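Local coordinates for protein HTP-2 (Caenorhabditis elegans, PDB 4TZM) that is a meiotic HORMA domain protein of the chromosome axis that binds a closure motif of its partner HTP-3, at residues I130-G136 with R236-A241. Residues are numbered along the deposited sequence; the frame is centred on the assembly and turned at random.
Sequences IYFENGG and RPGHHA
The guanidinium of Arg236 lies flat over one face of the Phe132 ring, CZ standing 3.7 Å from the ring centroid with the two planes only 19° apart, a stacked cation-pi pair. NH2 sits above the ring centre and, in the guanidinium plane, gives a nearly straight hydrogen bond of 2.9 Å to Gly136 O. Still in that plane, NH1 donates to Pro237 O of its own loop, so the flat group is held against turning. Arg236 has CG anti to the backbone N (chi1 -176°) and a bend at chi2 that brings the guanidinium over the ring from the direction opposite to the Phe132 side chain. Replacing it with a leucine would probably leave Gly136 O without its strong donor and one face of Phe132 without its charged cover. At the ring's edge, in plane, Phe132 CE1 meets Ala241 CB at 3.6 Å.

The backbones pair antiparallel: Ile130 and Ala241 exchange two hydrogen bonds, and Phe132 N reaches His239 O from above the carbonyl plane, at 3.1 Å. Water 1 bridges Phe132 O and His239 O. The His239 ring meets Gly136 obliquely, ND1 3.4 Å from Gly136 CA, and water 2 lies in the ring plane, hydrogen-bonded to ND1 and to Phe132 O. On the opposite side of the sheet from Ile130 and Ala241, the Tyr131 and His240 rings meet rim to rim, CD1 of Tyr131 3.4 Å from CD2 of His240.

The contact joins the end of strand 123-133 to the start of strand 240-248. Ile130 and Ala241 pack on helix 153-158; Leu159 O, just past that helix, accepts a hydrogen bond from Arg236 NE. On the other face His240 touches Met42 of helix 35-56 and its ND1 hydrogen-bonds to Ser38 OG, while Tyr131 OH bonds to Leu105 O of strand 105-113.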
# COMPACT_ATOMS: atom_id res chain seq x y z
N ILE A 130 -6.62 4.01 -8.18
CA ILE A 130 -7.29 4.69 -9.28
C ILE A 130 -6.27 4.94 -10.36
O ILE A 130 -5.15 5.38 -10.08
CB ILE A 130 -7.93 6.03 -8.85
CG1 ILE A 130 -8.92 5.82 -7.70
CG2 ILE A 130 -8.62 6.71 -10.03
CD1 ILE A 130 -9.46 7.10 -7.11
N TYR A 131 -6.64 4.65 -11.60
CA TYR A 131 -5.73 4.84 -12.72
C TYR A 131 -6.17 6.05 -13.53
O TYR A 131 -7.36 6.28 -13.72
CB TYR A 131 -5.69 3.57 -13.57
CG TYR A 131 -5.16 2.39 -12.79
CD1 TYR A 131 -3.79 2.18 -12.66
CD2 TYR A 131 -6.02 1.50 -12.15
CE1 TYR A 131 -3.30 1.12 -11.93
CE2 TYR A 131 -5.53 0.43 -11.42
CZ TYR A 131 -4.16 0.24 -11.32
OH TYR A 131 -3.66 -0.82 -10.59
N PHE A 132 -5.21 6.86 -13.97
CA PHE A 132 -5.53 8.05 -14.75
C PHE A 132 -4.98 7.95 -16.17
O PHE A 132 -4.01 7.23 -16.44
CB PHE A 132 -4.99 9.31 -14.08
CG PHE A 132 -5.64 9.63 -12.77
CD1 PHE A 132 -5.21 9.03 -11.60
CD2 PHE A 132 -6.69 10.54 -12.71
CE1 PHE A 132 -5.81 9.33 -10.38
CE2 PHE A 132 -7.30 10.84 -11.50
CZ PHE A 132 -6.85 10.24 -10.33
N GLU A 133 -5.62 8.69 -17.06
CA GLU A 133 -5.22 8.74 -18.46
C GLU A 133 -5.15 10.20 -18.89
O GLU A 133 -5.46 11.09 -18.09
CB GLU A 133 -6.22 7.98 -19.33
CG GLU A 133 -7.61 8.60 -19.32
CD GLU A 133 -8.70 7.58 -19.59
OE1 GLU A 133 -8.36 6.42 -19.91
OE2 GLU A 133 -9.89 7.95 -19.49
N ASN A 134 -4.75 10.44 -20.14
CA ASN A 134 -4.68 11.79 -20.68
C ASN A 134 -3.85 12.72 -19.80
O ASN A 134 -4.38 13.59 -19.12
CB ASN A 134 -6.09 12.36 -20.87
CG ASN A 134 -6.11 13.61 -21.71
OD1 ASN A 134 -5.11 13.98 -22.33
ND2 ASN A 134 -7.26 14.28 -21.75
N GLY A 135 -2.53 12.50 -19.80
CA GLY A 135 -1.62 13.30 -19.00
C GLY A 135 -1.76 13.07 -17.51
O GLY A 135 -1.31 13.88 -16.71
N GLY A 136 -2.39 11.95 -17.13
CA GLY A 136 -2.59 11.62 -15.73
C GLY A 136 -3.64 12.49 -15.05
O GLY A 136 -3.60 12.68 -13.84
N ARG A 236 -0.88 10.45 -4.48
CA ARG A 236 -1.22 10.95 -5.81
C ARG A 236 0.05 11.28 -6.59
O ARG A 236 0.45 12.45 -6.68
CB ARG A 236 -2.13 12.18 -5.71
CG ARG A 236 -2.64 12.75 -7.05
CD ARG A 236 -3.31 11.69 -7.91
NE ARG A 236 -4.13 12.26 -8.99
CZ ARG A 236 -3.75 12.36 -10.26
NH1 ARG A 236 -2.54 11.95 -10.63
NH2 ARG A 236 -4.57 12.87 -11.16
N PRO A 237 0.72 10.25 -7.14
CA PRO A 237 1.80 10.52 -8.09
C PRO A 237 1.24 10.95 -9.44
O PRO A 237 0.06 11.27 -9.54
CB PRO A 237 2.53 9.18 -8.18
CG PRO A 237 1.54 8.16 -7.76
CD PRO A 237 0.65 8.83 -6.76
N GLY A 238 2.09 10.96 -10.47
CA GLY A 238 1.71 11.46 -11.77
C GLY A 238 0.48 10.85 -12.42
O GLY A 238 -0.34 11.56 -12.99
N HIS A 239 0.34 9.53 -12.34
CA HIS A 239 -0.68 8.87 -13.15
C HIS A 239 -1.48 7.82 -12.38
O HIS A 239 -2.24 7.06 -12.97
CB HIS A 239 -0.03 8.24 -14.39
CG HIS A 239 0.70 9.23 -15.24
ND1 HIS A 239 0.15 9.77 -16.38
CD2 HIS A 239 1.91 9.82 -15.08
CE1 HIS A 239 1.01 10.63 -16.91
NE2 HIS A 239 2.08 10.68 -16.14
N HIS A 240 -1.31 7.81 -11.07
CA HIS A 240 -1.99 6.84 -10.23
C HIS A 240 -2.45 7.50 -8.94
O HIS A 240 -1.95 8.56 -8.56
CB HIS A 240 -1.08 5.65 -9.91
CG HIS A 240 -0.53 4.96 -11.12
ND1 HIS A 240 0.53 5.45 -11.85
CD2 HIS A 240 -0.91 3.80 -11.73
CE1 HIS A 240 0.78 4.63 -12.86
NE2 HIS A 240 -0.07 3.63 -12.80
N ALA A 241 -3.41 6.86 -8.27
CA ALA A 241 -3.82 7.29 -6.94
C ALA A 241 -4.11 6.06 -6.09
O ALA A 241 -4.57 5.04 -6.60
CB ALA A 241 -5.04 8.21 -7.01
O HOH W 1 -2.16 5.16 -15.27
O HOH W 2 -1.98 9.09 -17.79
O HOH W 3 -0.42 13.85 -13.97